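PDB 3F0Y: fiber protein, which forms the trimeric knob at the tip of the adenovirus type 14 fiber and probably engages the cellular receptor CD46. Local coordinates for residues V52-Y57 against F201-E206. Sequence-based numbering, arbitrary orientation. Where two conformers were deposited one is given.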
loop_
_atom_site.group_PDB
_atom_site.type_symbol
_atom_site.label_atom_id
_atom_site.label_comp_id
_atom_site.label_asym_id
_atom_site.label_seq_id
_atom_site.Cartn_x
_atom_site.Cartn_y
_atom_site.Cartn_z
ATOM N N VAL A 52 -10.892 -1.458 -4.594
ATOM C CA VAL A 52 -10.111 -2.165 -5.596
ATOM C C VAL A 52 -8.648 -1.933 -5.259
ATOM O O VAL A 52 -8.243 -0.799 -5.004
ATOM C CB VAL A 52 -10.400 -1.649 -7.025
ATOM C CG1 VAL A 52 -9.245 -1.973 -7.971
ATOM C CG2 VAL A 52 -11.701 -2.238 -7.548
ATOM N N THR A 53 -7.871 -3.009 -5.222
ATOM C CA THR A 53 -6.417 -2.915 -5.149
ATOM C C THR A 53 -5.890 -2.837 -6.582
ATOM O O THR A 53 -5.987 -3.804 -7.333
ATOM C CB THR A 53 -5.806 -4.145 -4.447
ATOM O OG1 THR A 53 -6.391 -4.302 -3.149
ATOM C CG2 THR A 53 -4.300 -3.997 -4.311
ATOM N N ALA A 54 -5.352 -1.678 -6.956
ATOM C CA ALA A 54 -4.823 -1.461 -8.302
ATOM C C ALA A 54 -3.303 -1.536 -8.266
ATOM O O ALA A 54 -2.664 -0.862 -7.465
ATOM C CB ALA A 54 -5.278 -0.115 -8.840
ATOM N N PHE A 55 -2.743 -2.352 -9.154
ATOM C CA PHE A 55 -1.333 -2.718 -9.147
ATOM C C PHE A 55 -0.816 -2.514 -10.570
ATOM O O PHE A 55 -1.212 -3.240 -11.482
ATOM C CB PHE A 55 -1.236 -4.184 -8.711
ATOM C CG PHE A 55 0.149 -4.770 -8.744
ATOM C CD1 PHE A 55 0.973 -4.700 -7.628
ATOM C CD2 PHE A 55 0.602 -5.458 -9.865
ATOM C CE1 PHE A 55 2.238 -5.272 -7.640
ATOM C CE2 PHE A 55 1.868 -6.029 -9.884
ATOM C CZ PHE A 55 2.685 -5.940 -8.770
ATOM N N VAL A 56 0.039 -1.510 -10.766
ATOM C CA VAL A 56 0.384 -1.073 -12.121
ATOM C C VAL A 56 1.867 -0.750 -12.327
ATOM O O VAL A 56 2.516 -0.149 -11.470
ATOM C CB VAL A 56 -0.479 0.148 -12.543
ATOM C CG1 VAL A 56 -0.130 1.381 -11.712
ATOM C CG2 VAL A 56 -0.327 0.431 -14.036
ATOM N N TYR A 57 2.393 -1.176 -13.471
ATOM C CA TYR A 57 3.713 -0.748 -13.924
ATOM C C TYR A 57 3.828 -0.898 -15.431
ATOM O O TYR A 57 2.951 -1.474 -16.080
ATOM C CB TYR A 57 4.839 -1.508 -13.210
ATOM C CG TYR A 57 4.839 -3.011 -13.387
ATOM C CD1 TYR A 57 3.919 -3.809 -12.716
ATOM C CD2 TYR A 57 5.780 -3.638 -14.201
ATOM C CE1 TYR A 57 3.923 -5.188 -12.863
ATOM C CE2 TYR A 57 5.793 -5.019 -14.353
ATOM C CZ TYR A 57 4.860 -5.787 -13.681
ATOM O OH TYR A 57 4.859 -7.154 -13.820
ATOM N N PHE A 201 -2.180 1.253 -5.717
ATOM C CA PHE A 201 -3.085 2.233 -5.138
ATOM C C PHE A 201 -4.463 1.629 -4.944
ATOM O O PHE A 201 -4.765 0.554 -5.471
ATOM C CB PHE A 201 -3.153 3.513 -5.979
ATOM C CG PHE A 201 -3.688 3.315 -7.370
ATOM C CD1 PHE A 201 -5.001 3.644 -7.677
ATOM C CD2 PHE A 201 -2.868 2.833 -8.381
ATOM C CE1 PHE A 201 -5.493 3.479 -8.967
ATOM C CE2 PHE A 201 -3.354 2.663 -9.671
ATOM C CZ PHE A 201 -4.669 2.988 -9.963
ATOM N N TYR A 202 -5.283 2.335 -4.175
ATOM C CA TYR A 202 -6.600 1.847 -3.795
ATOM C C TYR A 202 -7.668 2.878 -4.124
ATOM O O TYR A 202 -7.426 4.083 -4.061
ATOM C CB TYR A 202 -6.621 1.509 -2.302
ATOM C CG TYR A 202 -5.396 0.747 -1.854
ATOM C CD1 TYR A 202 -5.431 -0.632 -1.676
ATOM C CD2 TYR A 202 -4.188 1.407 -1.636
ATOM C CE1 TYR A 202 -4.300 -1.328 -1.277
ATOM C CE2 TYR A 202 -3.059 0.724 -1.238
ATOM C CZ TYR A 202 -3.118 -0.641 -1.061
ATOM O OH TYR A 202 -1.989 -1.314 -0.665
ATOM N N TYR A 203 -8.848 2.393 -4.490
ATOM C CA TYR A 203 -9.973 3.271 -4.724
ATOM C C TYR A 203 -11.283 2.569 -4.413
ATOM O O TYR A 203 -11.375 1.340 -4.482
ATOM C CB TYR A 203 -9.959 3.844 -6.148
ATOM C CG TYR A 203 -10.035 2.843 -7.284
ATOM C CD1 TYR A 203 -11.247 2.270 -7.657
ATOM C CD2 TYR A 203 -8.900 2.507 -8.019
ATOM C CE1 TYR A 203 -11.325 1.370 -8.715
ATOM C CE2 TYR A 203 -8.966 1.609 -9.080
ATOM C CZ TYR A 203 -10.183 1.045 -9.422
ATOM O OH TYR A 203 -10.258 0.159 -10.471
ATOM N N ILE A 204 -12.282 3.366 -4.050
ATOM C CA ILE A 204 -13.605 2.859 -3.721
ATOM C C ILE A 204 -14.269 2.431 -5.017
ATOM O O ILE A 204 -14.363 3.214 -5.964
ATOM C CB ILE A 204 -14.460 3.924 -3.015
ATOM C CG1 ILE A 204 -13.835 4.297 -1.667
ATOM C CG2 ILE A 204 -15.885 3.419 -2.816
ATOM C CD1 ILE A 204 -14.442 5.523 -1.030
ATOM N N ARG A 205 -14.721 1.187 -5.067
ATOM C CA ARG A 205 -15.216 0.645 -6.321
ATOM C C ARG A 205 -16.703 0.899 -6.543
ATOM O O ARG A 205 -17.485 1.046 -5.599
ATOM C CB ARG A 205 -14.869 -0.840 -6.471
ATOM C CG ARG A 205 -15.426 -1.786 -5.430
ATOM C CD ARG A 205 -14.745 -3.143 -5.573
ATOM N NE ARG A 205 -15.275 -4.181 -4.695
ATOM C CZ ARG A 205 -16.466 -4.762 -4.838
ATOM N NH1 ARG A 205 -17.283 -4.416 -5.824
ATOM N NH2 ARG A 205 -16.846 -5.701 -3.981
ATOM N N GLU A 206 -17.061 0.983 -7.820
ATOM C CA GLU A 206 -18.439 1.135 -8.261
ATOM C C GLU A 206 -19.207 -0.132 -7.901
ATOM O O GLU A 206 -18.612 -1.195 -7.727
ATOM C CB GLU A 206 -18.449 1.366 -9.779
ATOM C CG GLU A 206 -19.810 1.576 -10.440
ATOM C CD GLU A 206 -20.322 3.002 -10.351
ATOM O OE1 GLU A 206 -19.885 3.761 -9.463
ATOM O OE2 GLU A 206 -21.179 3.366 -11.183
#
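The carbonyl O of Val-52 meets two groups of the neighbouring strand: Tyr-203 N gives it a rather long hydrogen bond of 3.3 Å, and the CA-H of Tyr-202 adds a weaker C-H...O contact. Val-52 N returns a tighter bond to Tyr-203 O, 2.8 Å. One hydrogen-bonded pair further along, Ala-54 N meets Phe-201 O at 2.7 Å and Ala-54 O takes the N-H of Phe-201, so the two residues hold each other in both directions. Thr-53 and Tyr-202 form the non-hydrogen-bonded pair in between. This is antiparallel pairing inside the adenovirus knob beta-sandwich, in the sheet where strand 51-60 is flanked by 39-48 and 199-204. On the face that turns toward strand 171-180 of the other sheet, Phe-201 and Tyr-203 both have CG between the backbone N and the carbonyl carbon (chi1 63° and 61°), and their rings lie against Ala-54 and Val-52 of the partner strand. Ala-54 CB sits over one face of the Phe-201 ring, 3.5 Å from its centroid, while Val-56 CG1 comes to that ring's edge. Val-52 CB lies over a face of the Tyr-203 ring, 3.8 Å from the centroid, with CG1 reaching toward its phenol end; the hydroxyl is hydrogen-bonded to Phe-118 O. The other methyl, Val-52 CG2, packs 3.6 Å from Arg-205 CB. On the reverse face, in one of two conformers of Tyr-202, CE1 comes 4.0 Å from Thr-53 CG2 and the hydroxyl hydrogen-bonds Tyr-202 OH of each neighbouring subunit, less certain given the alternate.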